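Local coordinates for UPF0303 protein YBR137W (Saccharomyces cerevisiae, PDB 4CLC) that is of unknown function but is a cytoplasmic protein of the UPF0303 family, with an HbpS-like domain of the GAF clan, at residues L9-S14 against L19-D24; V59-S64 against C70-V75; D85-R90 against A126-A131; S101-G106 against E155-A160. One frame throughout, in Å; residues are numbered along the deposited sequence.

From the N terminus, contact 1 closes the five-residue connection between helices 6-13 and 19-26. Contact 2 then closes a short turn, pairing strands 60-64 and 70-75 as a hairpin at one side of the sheet. The other two loops are long and cross one another: contact 3 brings the loop before strand 131-136 back to helix 84-98, while contact 4 joins helix 102-107, which lies within that span, to helix 153-168 beyond it. No loop nests in another. R73 of contact 2 bridges to D85 of contact 3, S102 joins contacts 3 and 4 through H128 and A131, and F103 of contact 4 packs against the leucines of contact 1.

Contact 1. Residues L9-S14 against L19-D24; sequences LERLTS and LEQLED. Unlike the reference sequence in segment 19-24: Q21 (reference Glu).
The isobutyl group of L12 meets that of L22 tip to tip, CD2 of L12 lying 3.8 Å from CD2 of L22. Neither residue aims its CB straight at the partner helix; the branched ends close the distance between backbones whose nearest CA atoms, those of L12 and L22, are still 9.4 Å apart. In both leucines CG stands anti to the carbonyl carbon (chi1 -67° in L12, -72° in L22), which swings the methyl groups into the groove between the helices, where the two side chains cross obliquely. Leucine suits both places, being long enough to span the gap and wholly apolar at its buried end.

Toward the more open side, R11 and Q21 extend toward each other, the arginine bent at its middle torsions and the glutamine extended beyond CG. They approach at about a right angle, but the placing of the Q21 amide is doubtful. Long polar side chains suit these two positions, which are only partly buried.

V17, in the connecting loop, touches R11, L12 and L22. Helix 102-107 packs against both helices, its F103 receiving L12 and L22, while L9 and T13 rest on helix 153-168.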
loop_
_atom_site.group_PDB
_atom_site.type_symbol
_atom_site.label_atom_id
_atom_site.label_comp_id
_atom_site.label_asym_id
_atom_site.label_seq_id
_atom_site.Cartn_x
_atom_site.Cartn_y
_atom_site.Cartn_z
ATOM N N LEU D 9 -13.843 4.127 41.598
ATOM C CA LEU D 9 -12.953 4.887 40.735
ATOM C C LEU D 9 -11.512 4.838 41.223
ATOM O O LEU D 9 -10.607 4.499 40.459
ATOM C CB LEU D 9 -13.406 6.341 40.616
ATOM C CG LEU D 9 -12.630 7.116 39.538
ATOM C CD1 LEU D 9 -12.933 6.530 38.154
ATOM C CD2 LEU D 9 -12.906 8.627 39.544
ATOM N N GLU D 10 -11.299 5.167 42.495
ATOM C CA GLU D 10 -9.950 5.190 43.068
ATOM C C GLU D 10 -9.319 3.797 43.012
ATOM O O GLU D 10 -8.118 3.663 42.759
ATOM C CB GLU D 10 -9.979 5.711 44.495
ATOM N N ARG D 11 -10.139 2.771 43.239
ATOM C CA ARG D 11 -9.707 1.388 43.068
ATOM C C ARG D 11 -9.155 1.195 41.663
ATOM O O ARG D 11 -7.950 0.953 41.477
ATOM C CB ARG D 11 -10.866 0.410 43.302
ATOM C CG ARG D 11 -11.427 0.429 44.697
ATOM C CD ARG D 11 -11.462 -0.940 45.288
ATOM N NE ARG D 11 -12.596 -1.741 44.835
ATOM C CZ ARG D 11 -12.474 -2.940 44.271
ATOM N NH1 ARG D 11 -11.274 -3.460 44.075
ATOM N NH2 ARG D 11 -13.546 -3.625 43.894
ATOM N N LEU D 12 -10.057 1.335 40.688
ATOM C CA LEU D 12 -9.721 1.231 39.279
ATOM C C LEU D 12 -8.460 2.030 38.985
ATOM O O LEU D 12 -7.526 1.500 38.380
ATOM C CB LEU D 12 -10.875 1.731 38.399
ATOM C CG LEU D 12 -12.194 0.947 38.356
ATOM C CD1 LEU D 12 -13.245 1.759 37.630
ATOM C CD2 LEU D 12 -12.036 -0.419 37.702
ATOM N N THR D 13 -8.416 3.284 39.433
ATOM C CA THR D 13 -7.247 4.123 39.177
ATOM C C THR D 13 -5.939 3.472 39.645
ATOM O O THR D 13 -4.889 3.643 39.027
ATOM C CB THR D 13 -7.383 5.496 39.850
ATOM O OG1 THR D 13 -8.610 6.108 39.434
ATOM C CG2 THR D 13 -6.214 6.403 39.461
ATOM N N SER D 14 -6.018 2.717 40.733
ATOM C CA SER D 14 -4.840 2.105 41.343
ATOM C C SER D 14 -4.639 0.686 40.831
ATOM O O SER D 14 -3.814 -0.065 41.356
ATOM C CB SER D 14 -4.963 2.113 42.872
ATOM O OG SER D 14 -4.937 3.435 43.381
ATOM N N LEU D 19 -9.821 -8.834 37.106
ATOM C CA LEU D 19 -10.507 -9.053 35.836
ATOM C C LEU D 19 -11.878 -9.680 36.009
ATOM O O LEU D 19 -12.821 -9.304 35.313
ATOM C CB LEU D 19 -9.674 -9.941 34.914
ATOM C CG LEU D 19 -8.232 -9.527 34.676
ATOM C CD1 LEU D 19 -7.632 -10.376 33.573
ATOM C CD2 LEU D 19 -8.157 -8.072 34.337
ATOM N N GLU D 20 -12.000 -10.642 36.919
ATOM C CA GLU D 20 -13.298 -11.281 37.105
ATOM C C GLU D 20 -14.275 -10.267 37.683
ATOM O O GLU D 20 -15.479 -10.377 37.469
ATOM C CB GLU D 20 -13.192 -12.501 37.994
ATOM N N GLN D 21 -13.762 -9.266 38.397
ATOM C CA GLN D 21 -14.637 -8.199 38.865
ATOM C C GLN D 21 -15.080 -7.377 37.664
ATOM O O GLN D 21 -16.282 -7.197 37.429
ATOM C CB GLN D 21 -13.949 -7.296 39.908
ATOM C CG GLN D 21 -14.881 -6.247 40.538
ATOM C CD GLN D 21 -14.485 -5.867 41.964
ATOM O OE1 GLN D 21 -14.971 -4.878 42.522
ATOM N NE2 GLN D 21 -13.603 -6.663 42.563
ATOM N N LEU D 22 -14.091 -6.908 36.901
ATOM C CA LEU D 22 -14.318 -6.133 35.690
ATOM C C LEU D 22 -15.388 -6.799 34.824
ATOM O O LEU D 22 -16.471 -6.242 34.610
ATOM C CB LEU D 22 -13.003 -5.961 34.923
ATOM C CG LEU D 22 -12.085 -4.985 35.657
ATOM C CD1 LEU D 22 -10.863 -4.606 34.852
ATOM C CD2 LEU D 22 -12.843 -3.726 36.094
ATOM N N GLU D 23 -15.098 -8.006 34.361
ATOM C CA GLU D 23 -16.015 -8.719 33.494
ATOM C C GLU D 23 -17.423 -8.768 34.095
ATOM O O GLU D 23 -18.409 -8.699 33.360
ATOM C CB GLU D 23 -15.490 -10.136 33.206
ATOM C CG GLU D 23 -16.466 -11.023 32.427
ATOM C CD GLU D 23 -15.890 -12.392 32.108
ATOM O OE1 GLU D 23 -14.737 -12.647 32.519
ATOM O OE2 GLU D 23 -16.583 -13.211 31.453
ATOM N N ASP D 24 -17.518 -8.847 35.424
ATOM C CA ASP D 24 -18.816 -8.990 36.088
ATOM C C ASP D 24 -19.668 -7.739 35.925
ATOM O O ASP D 24 -20.870 -7.840 35.712
ATOM C CB ASP D 24 -18.637 -9.322 37.572
ATOM C CG ASP D 24 -18.773 -10.818 37.869
ATOM O OD1 ASP D 24 -19.069 -11.608 36.942
ATOM O OD2 ASP D 24 -18.595 -11.206 39.046
#

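Contact 2. Residues V59-S64 against C70-V75; sequences VAIDIS and CLFRTV
Backbone hydrogen bonds tie I61 to T74 and I63 to F72 in both directions; I61 N to T74 O is 3.1 Å and I63 N to F72 O is 3.0 Å. The strands run antiparallel at 171°. D62 with R73 lies between these pairs and A60 with V75 beyond the first, both non-hydrogen-bonded pairs. At I63 the regular alternation breaks. Its carbonyl oxygen accepts from two successive amides, L71 N to I63 O measuring 2.9 Å and F72 N to I63 O 3.2 Å, so an extra residue is accommodated and S64 comes to pair with C70.

The charged contact lies on the face carrying D62 and R73. Bent at chi2 and chi3, the arginine grips OD2 of D62 side-on: NE reaches D62 OD2 in a salt bridge, and NH2 donates to the same D62 OD2 at 2.7 Å. NE meets the anti lone pair of D62 OD2, whereas NH2 comes from above the carboxylate plane. S64 OG donates to the other oxygen, D62 OD1, and D85 gives the buried arginine a second acidic partner at NH1.

On the opposite face packing is apolar. T74 CG2 lies 3.9 Å from I61 CB and F72 CB 4.0 Å from I63 CB, while I61 and I63 pack on I46 and L42 of helix 36-53. This is a beta hairpin with a classic beta bulge, strand 70-75 being outermost in its chain's sheet.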
loop_
_atom_site.group_PDB
_atom_site.type_symbol
_atom_site.label_atom_id
_atom_site.label_comp_id
_atom_site.label_asym_id
_atom_site.label_seq_id
_atom_site.Cartn_x
_atom_site.Cartn_y
_atom_site.Cartn_z
ATOM N N VAL D 59 -15.994 15.986 26.054
ATOM C CA VAL D 59 -15.994 14.541 26.002
ATOM C C VAL D 59 -16.722 14.073 24.759
ATOM O O VAL D 59 -17.727 14.659 24.370
ATOM C CB VAL D 59 -16.627 13.949 27.274
ATOM C CG1 VAL D 59 -16.930 12.495 27.107
ATOM C CG2 VAL D 59 -15.695 14.141 28.428
ATOM N N ALA D 60 -16.184 13.036 24.120
ATOM C CA ALA D 60 -16.769 12.496 22.906
ATOM C C ALA D 60 -17.485 11.196 23.248
ATOM O O ALA D 60 -16.981 10.396 24.017
ATOM C CB ALA D 60 -15.712 12.290 21.846
ATOM N N ILE D 61 -18.671 11.007 22.689
ATOM C CA ILE D 61 -19.492 9.845 22.977
ATOM C C ILE D 61 -19.906 9.146 21.687
ATOM O O ILE D 61 -20.478 9.782 20.819
ATOM C CB ILE D 61 -20.748 10.251 23.772
ATOM C CG1 ILE D 61 -20.350 10.905 25.092
ATOM C CG2 ILE D 61 -21.649 9.063 24.007
ATOM C CD1 ILE D 61 -21.491 11.600 25.777
ATOM N N ASP D 62 -19.630 7.847 21.559
ATOM C CA ASP D 62 -20.006 7.114 20.357
ATOM C C ASP D 62 -20.910 5.893 20.633
ATOM O O ASP D 62 -20.778 5.208 21.650
ATOM C CB ASP D 62 -18.746 6.670 19.601
ATOM C CG ASP D 62 -19.060 6.074 18.221
ATOM O OD1 ASP D 62 -19.280 4.845 18.130
ATOM O OD2 ASP D 62 -19.070 6.842 17.223
ATOM N N ILE D 63 -21.838 5.619 19.727
ATOM C CA ILE D 63 -22.501 4.323 19.736
ATOM C C ILE D 63 -22.441 3.789 18.320
ATOM O O ILE D 63 -22.970 4.414 17.405
ATOM C CB ILE D 63 -23.966 4.398 20.223
ATOM C CG1 ILE D 63 -24.020 4.956 21.644
ATOM C CG2 ILE D 63 -24.635 3.024 20.160
ATOM C CD1 ILE D 63 -25.422 5.145 22.162
ATOM N N SER D 64 -21.773 2.653 18.133
ATOM C CA SER D 64 -21.633 2.068 16.817
ATOM C C SER D 64 -21.982 0.596 16.856
ATOM O O SER D 64 -21.972 -0.030 17.905
ATOM C CB SER D 64 -20.215 2.261 16.286
ATOM O OG SER D 64 -19.910 3.630 16.086
ATOM N N CYS D 70 -22.189 3.915 12.519
ATOM C CA CYS D 70 -22.356 4.833 13.632
ATOM C C CYS D 70 -23.822 5.213 13.796
ATOM O O CYS D 70 -24.423 5.734 12.872
ATOM C CB CYS D 70 -21.496 6.069 13.417
ATOM S SG CYS D 70 -21.566 7.268 14.737
ATOM N N LEU D 71 -24.416 4.871 14.933
ATOM C CA LEU D 71 -25.772 5.295 15.255
ATOM C C LEU D 71 -25.810 6.687 15.904
ATOM O O LEU D 71 -26.738 7.466 15.681
ATOM C CB LEU D 71 -26.440 4.263 16.154
ATOM C CG LEU D 71 -26.349 2.835 15.610
ATOM C CD1 LEU D 71 -26.960 1.829 16.557
ATOM C CD2 LEU D 71 -27.009 2.717 14.257
ATOM N N PHE D 72 -24.800 6.976 16.724
ATOM C CA PHE D 72 -24.786 8.173 17.569
ATOM C C PHE D 72 -23.413 8.724 17.774
ATOM O O PHE D 72 -22.481 7.982 18.024
ATOM C CB PHE D 72 -25.372 7.886 18.957
ATOM C CG PHE D 72 -25.515 9.114 19.809
ATOM C CD1 PHE D 72 -26.646 9.893 19.730
ATOM C CD2 PHE D 72 -24.513 9.496 20.679
ATOM C CE1 PHE D 72 -26.778 11.035 20.502
ATOM C CE2 PHE D 72 -24.640 10.635 21.461
ATOM C CZ PHE D 72 -25.777 11.404 21.364
ATOM N N ARG D 73 -23.292 10.037 17.721
ATOM C CA ARG D 73 -22.048 10.677 18.104
ATOM C C ARG D 73 -22.348 12.074 18.622
ATOM O O ARG D 73 -23.247 12.745 18.114
ATOM C CB ARG D 73 -21.076 10.722 16.928
ATOM C CG ARG D 73 -19.775 11.401 17.246
ATOM C CD ARG D 73 -18.883 10.515 18.098
ATOM N NE ARG D 73 -18.455 9.305 17.388
ATOM C CZ ARG D 73 -17.453 9.272 16.517
ATOM N NH1 ARG D 73 -16.780 10.380 16.231
ATOM N NH2 ARG D 73 -17.134 8.128 15.930
ATOM N N THR D 74 -21.616 12.504 19.640
ATOM C CA THR D 74 -21.753 13.867 20.128
ATOM C C THR D 74 -20.502 14.326 20.841
ATOM O O THR D 74 -19.619 13.553 21.156
ATOM C CB THR D 74 -22.959 14.052 21.078
ATOM O OG1 THR D 74 -23.142 15.444 21.326
ATOM C CG2 THR D 74 -22.727 13.363 22.388
ATOM N N VAL D 75 -20.431 15.620 21.064
ATOM C CA VAL D 75 -19.301 16.226 21.707
ATOM C C VAL D 75 -19.905 17.007 22.887
ATOM O O VAL D 75 -20.873 17.743 22.691
ATOM C CB VAL D 75 -18.523 17.085 20.672
ATOM C CG1 VAL D 75 -18.182 18.462 21.191
ATOM C CG2 VAL D 75 -17.301 16.342 20.184
#

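Contact 3. Residues D85-R90 against A126-A131; sequences DFWIQR and AFHGGA
A126 meets R90 and W87 with its methyl group and is the residue most buried by this contact. Its CB points toward helix 84-98 and sits over one face of the R90 guanidinium, offset toward the rim, 3.4 Å from R90 CZ. The same methyl is 3.9 Å from W87 CZ3. A small side chain suits this place, since the backbone also comes close enough for A126 N to donate to R90 O at 2.9 Å.

W87 approaches the loop with the far end of its six-membered ring. CH2 of W87 stands 3.5 Å above the imidazole plane of H128, over its centre, while the two ring planes are inclined at 49°; the pair is thus oblique. CG of W87 lies anti to the carbonyl carbon, with chi1 -87°, which carries the indole along the helix side to the loop. Replacing H128 by an alanine removes the imidazole and would probably leave the W87 CH2 corner without the ring it packs over and the indole freer to shift.

R90 completes the group, its NH1 lying over a face of the W87 indole, toward the rim. The chemistry is consistent with a buried cation whose NH2 is satisfied by S122 O, with the A126 methyl over one face, the W87 ring at its edge and an aromatic side chain of a neighbouring subunit adding a cation-pi contact.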
loop_
_atom_site.group_PDB
_atom_site.type_symbol
_atom_site.label_atom_id
_atom_site.label_comp_id
_atom_site.label_asym_id
_atom_site.label_seq_id
_atom_site.Cartn_x
_atom_site.Cartn_y
_atom_site.Cartn_z
ATOM N N ASP D 85 -11.610 11.416 17.956
ATOM C CA ASP D 85 -12.132 10.456 16.992
ATOM C C ASP D 85 -11.194 9.260 16.864
ATOM O O ASP D 85 -11.641 8.106 16.857
ATOM C CB ASP D 85 -12.351 11.122 15.633
ATOM C CG ASP D 85 -13.473 12.139 15.654
ATOM O OD1 ASP D 85 -14.410 12.024 16.477
ATOM O OD2 ASP D 85 -13.417 13.079 14.852
ATOM N N PHE D 86 -9.900 9.539 16.771
ATOM C CA PHE D 86 -8.905 8.485 16.779
ATOM C C PHE D 86 -9.048 7.602 18.029
ATOM O O PHE D 86 -9.088 6.374 17.927
ATOM C CB PHE D 86 -7.509 9.085 16.704
ATOM C CG PHE D 86 -7.147 9.597 15.351
ATOM C CD1 PHE D 86 -6.617 8.737 14.390
ATOM C CD2 PHE D 86 -7.333 10.939 15.024
ATOM C CE1 PHE D 86 -6.282 9.189 13.128
ATOM C CE2 PHE D 86 -6.993 11.411 13.760
ATOM C CZ PHE D 86 -6.464 10.519 12.809
ATOM N N TRP D 87 -9.151 8.239 19.200
ATOM C CA TRP D 87 -9.264 7.496 20.452
ATOM C C TRP D 87 -10.522 6.665 20.439
ATOM O O TRP D 87 -10.502 5.493 20.828
ATOM C CB TRP D 87 -9.244 8.429 21.680
ATOM C CG TRP D 87 -7.839 8.714 22.142
ATOM C CD1 TRP D 87 -7.082 9.818 21.857
ATOM C CD2 TRP D 87 -7.015 7.859 22.920
ATOM N NE1 TRP D 87 -5.837 9.698 22.409
ATOM C CE2 TRP D 87 -5.770 8.497 23.078
ATOM C CE3 TRP D 87 -7.204 6.608 23.510
ATOM C CZ2 TRP D 87 -4.723 7.935 23.804
ATOM C CZ3 TRP D 87 -6.165 6.046 24.227
ATOM C CH2 TRP D 87 -4.942 6.708 24.368
ATOM N N ILE D 88 -11.612 7.255 19.961
ATOM C CA ILE D 88 -12.862 6.524 19.875
ATOM C C ILE D 88 -12.723 5.310 18.959
ATOM O O ILE D 88 -13.183 4.228 19.303
ATOM C CB ILE D 88 -14.004 7.427 19.396
ATOM C CG1 ILE D 88 -14.431 8.341 20.541
ATOM C CG2 ILE D 88 -15.210 6.591 18.930
ATOM C CD1 ILE D 88 -15.643 9.140 20.230
ATOM N N GLN D 89 -12.060 5.486 17.816
ATOM C CA GLN D 89 -11.902 4.391 16.869
ATOM C C GLN D 89 -10.998 3.323 17.431
ATOM O O GLN D 89 -11.311 2.135 17.380
ATOM C CB GLN D 89 -11.351 4.891 15.542
ATOM C CG GLN D 89 -12.007 4.215 14.347
ATOM C CD GLN D 89 -13.528 4.473 14.265
ATOM O OE1 GLN D 89 -14.091 5.298 15.007
ATOM N NE2 GLN D 89 -14.191 3.770 13.344
ATOM N N ARG D 90 -9.886 3.765 18.004
ATOM C CA ARG D 90 -8.930 2.854 18.602
ATOM C C ARG D 90 -9.486 2.092 19.823
ATOM O O ARG D 90 -9.213 0.890 19.980
ATOM C CB ARG D 90 -7.671 3.621 18.956
ATOM C CG ARG D 90 -7.016 4.245 17.761
ATOM C CD ARG D 90 -5.757 4.968 18.119
ATOM N NE ARG D 90 -4.840 4.094 18.844
ATOM C CZ ARG D 90 -4.482 4.268 20.115
ATOM N NH1 ARG D 90 -4.940 5.299 20.813
ATOM N NH2 ARG D 90 -3.659 3.411 20.684
ATOM N N ALA D 126 -6.427 0.770 20.865
ATOM C CA ALA D 126 -6.095 1.499 22.084
ATOM C C ALA D 126 -6.433 0.664 23.300
ATOM O O ALA D 126 -7.454 -0.030 23.332
ATOM C CB ALA D 126 -6.819 2.819 22.154
ATOM N N PHE D 127 -5.530 0.657 24.268
ATOM C CA PHE D 127 -5.781 -0.106 25.466
ATOM C C PHE D 127 -6.155 0.701 26.728
ATOM O O PHE D 127 -6.345 0.104 27.802
ATOM C CB PHE D 127 -4.596 -1.037 25.669
ATOM C CG PHE D 127 -4.593 -2.151 24.679
ATOM C CD1 PHE D 127 -4.010 -1.983 23.426
ATOM C CD2 PHE D 127 -5.269 -3.337 24.953
ATOM C CE1 PHE D 127 -4.054 -2.998 22.491
ATOM C CE2 PHE D 127 -5.313 -4.358 24.026
ATOM C CZ PHE D 127 -4.711 -4.187 22.792
ATOM N N HIS D 128 -6.270 2.031 26.599
ATOM C CA HIS D 128 -6.939 2.869 27.616
ATOM C C HIS D 128 -8.430 2.566 27.674
ATOM O O HIS D 128 -8.987 2.013 26.729
ATOM C CB HIS D 128 -6.762 4.345 27.332
ATOM C CG HIS D 128 -5.347 4.814 27.445
ATOM N ND1 HIS D 128 -4.269 4.013 27.136
ATOM C CD2 HIS D 128 -4.836 6.026 27.770
ATOM C CE1 HIS D 128 -3.153 4.699 27.294
ATOM N NE2 HIS D 128 -3.466 5.923 27.678
ATOM N N GLY D 129 -9.080 2.915 28.778
ATOM C CA GLY D 129 -10.479 2.574 28.960
ATOM C C GLY D 129 -11.457 3.570 28.352
ATOM O O GLY D 129 -11.076 4.648 27.911
ATOM N N GLY D 130 -12.742 3.244 28.435
ATOM C CA GLY D 130 -13.799 4.054 27.842
ATOM C C GLY D 130 -14.654 3.444 26.738
ATOM O O GLY D 130 -15.674 4.021 26.373
ATOM N N ALA D 131 -14.278 2.263 26.251
ATOM C CA ALA D 131 -15.079 1.547 25.271
ATOM C C ALA D 131 -15.710 0.342 25.915
ATOM O O ALA D 131 -15.020 -0.620 26.233
ATOM C CB ALA D 131 -14.235 1.116 24.093
#

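Contact 4. Residues S101-G106 against E155-A160; sequences SSFYMG and EDHLMA
F103 and H157 make the whole side-chain contact of a helix-helix packing between helices 102-107 and 153-168; within 101-106 and 155-160 the nearest CA atoms, of F103 and H157, are 6.6 Å apart. The aromatic part is a face-to-face stack: the ring centroids are 4.6 Å apart and the planes inclined by 30°. Both side chains turn CG anti to the backbone N (chi1 173° in F103 and 172° in H157), which lays each ring out from its helix into the space between them. Aromatic residues suit the two places because their flat faces can overlap at short range between the helices.

A CH-pi contact supplements the stack, F103 CB standing 3.7 Å from the centroid of the H157 ring and over its face. A serine in place of H157 removes the imidazole and would probably leave the F103 ring without its stacking partner and freer to tilt on that side.

Outside the pair, E26 of helix 19-26 touches H157. No hydrogen bond crosses between the two segments. CD2 of F103 lies over the centre of the imidazole, 3.9 Å from H157 NE2.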
loop_
_atom_site.group_PDB
_atom_site.type_symbol
_atom_site.label_atom_id
_atom_site.label_comp_id
_atom_site.label_asym_id
_atom_site.label_seq_id
_atom_site.Cartn_x
_atom_site.Cartn_y
_atom_site.Cartn_z
ATOM N N SER D 101 -14.179 -4.711 27.703
ATOM C CA SER D 101 -13.939 -3.282 27.750
ATOM C C SER D 101 -12.525 -3.010 27.286
ATOM O O SER D 101 -11.634 -3.840 27.435
ATOM N N SER D 102 -12.305 -1.865 26.664
ATOM C CA SER D 102 -10.953 -1.504 26.328
ATOM C C SER D 102 -10.168 -1.339 27.611
ATOM O O SER D 102 -8.938 -1.346 27.598
ATOM C CB SER D 102 -10.911 -0.223 25.505
ATOM O OG SER D 102 -11.347 0.906 26.233
ATOM N N PHE D 103 -10.885 -1.157 28.720
ATOM C CA PHE D 103 -10.240 -0.946 30.009
ATOM C C PHE D 103 -9.740 -2.243 30.614
ATOM O O PHE D 103 -8.613 -2.331 31.086
ATOM C CB PHE D 103 -11.180 -0.278 31.000
ATOM C CG PHE D 103 -10.608 -0.205 32.377
ATOM C CD1 PHE D 103 -9.621 0.715 32.674
ATOM C CD2 PHE D 103 -11.019 -1.086 33.362
ATOM C CE1 PHE D 103 -9.072 0.770 33.929
ATOM C CE2 PHE D 103 -10.473 -1.036 34.611
ATOM C CZ PHE D 103 -9.496 -0.104 34.891
ATOM N N TYR D 104 -10.619 -3.231 30.613
ATOM C CA TYR D 104 -10.275 -4.585 30.990
ATOM C C TYR D 104 -9.046 -5.023 30.230
ATOM O O TYR D 104 -8.114 -5.570 30.805
ATOM C CB TYR D 104 -11.455 -5.500 30.708
ATOM C CG TYR D 104 -11.210 -6.982 30.796
ATOM C CD1 TYR D 104 -10.446 -7.648 29.846
ATOM C CD2 TYR D 104 -11.816 -7.736 31.789
ATOM C CE1 TYR D 104 -10.254 -9.016 29.914
ATOM C CE2 TYR D 104 -11.633 -9.113 31.863
ATOM C CZ TYR D 104 -10.849 -9.746 30.924
ATOM O OH TYR D 104 -10.662 -11.112 30.988
ATOM N N MET D 105 -9.045 -4.777 28.928
ATOM C CA MET D 105 -7.956 -5.232 28.085
ATOM C C MET D 105 -6.631 -4.559 28.461
ATOM O O MET D 105 -5.567 -5.149 28.288
ATOM C CB MET D 105 -8.303 -4.997 26.612
ATOM C CG MET D 105 -9.290 -6.020 26.065
ATOM S SD MET D 105 -8.661 -7.693 26.203
ATOM C CE MET D 105 -10.145 -8.599 26.341
ATOM N N GLY D 106 -6.701 -3.339 28.980
ATOM C CA GLY D 106 -5.521 -2.636 29.451
ATOM C C GLY D 106 -5.061 -3.172 30.806
ATOM O O GLY D 106 -3.871 -3.099 31.161
ATOM N N GLU D 155 -12.404 7.013 34.266
ATOM C CA GLU D 155 -13.671 7.731 34.234
ATOM C C GLU D 155 -14.424 7.493 32.923
ATOM O O GLU D 155 -15.615 7.177 32.951
ATOM C CB GLU D 155 -13.436 9.230 34.457
ATOM C CG GLU D 155 -12.963 9.575 35.859
ATOM C CD GLU D 155 -12.330 10.953 35.952
ATOM O OE1 GLU D 155 -11.887 11.474 34.908
ATOM O OE2 GLU D 155 -12.260 11.519 37.071
ATOM N N ASP D 156 -13.735 7.621 31.783
ATOM C CA ASP D 156 -14.328 7.267 30.487
ATOM C C ASP D 156 -14.971 5.883 30.601
ATOM O O ASP D 156 -16.091 5.657 30.138
ATOM C CB ASP D 156 -13.278 7.271 29.368
ATOM C CG ASP D 156 -12.799 8.670 29.001
ATOM O OD1 ASP D 156 -13.590 9.619 29.179
ATOM O OD2 ASP D 156 -11.644 8.816 28.515
ATOM N N HIS D 157 -14.259 4.967 31.255
ATOM C CA HIS D 157 -14.749 3.621 31.454
ATOM C C HIS D 157 -15.890 3.551 32.468
ATOM O O HIS D 157 -16.876 2.845 32.249
ATOM C CB HIS D 157 -13.624 2.699 31.909
ATOM C CG HIS D 157 -14.111 1.344 32.316
ATOM N ND1 HIS D 157 -14.433 0.366 31.399
ATOM C CD2 HIS D 157 -14.381 0.820 33.531
ATOM C CE1 HIS D 157 -14.860 -0.709 32.035
ATOM N NE2 HIS D 157 -14.838 -0.463 33.330
ATOM N N LEU D 158 -15.740 4.257 33.593
ATOM C CA LEU D 158 -16.728 4.178 34.667
ATOM C C LEU D 158 -18.029 4.795 34.201
ATOM O O LEU D 158 -19.092 4.162 34.299
ATOM C CB LEU D 158 -16.240 4.862 35.914
ATOM N N MET D 159 -17.930 6.022 33.680
ATOM C CA MET D 159 -19.080 6.720 33.113
ATOM C C MET D 159 -19.807 5.816 32.142
ATOM O O MET D 159 -21.038 5.692 32.185
ATOM C CB MET D 159 -18.667 8.005 32.400
ATOM C CG MET D 159 -18.957 9.310 33.178
ATOM S SD MET D 159 -20.656 9.578 33.749
ATOM C CE MET D 159 -21.651 8.868 32.435
ATOM N N ALA D 160 -19.026 5.155 31.292
ATOM C CA ALA D 160 -19.566 4.192 30.350
ATOM C C ALA D 160 -20.385 3.125 31.040
ATOM O O ALA D 160 -21.552 2.969 30.740
ATOM C CB ALA D 160 -18.453 3.556 29.558
#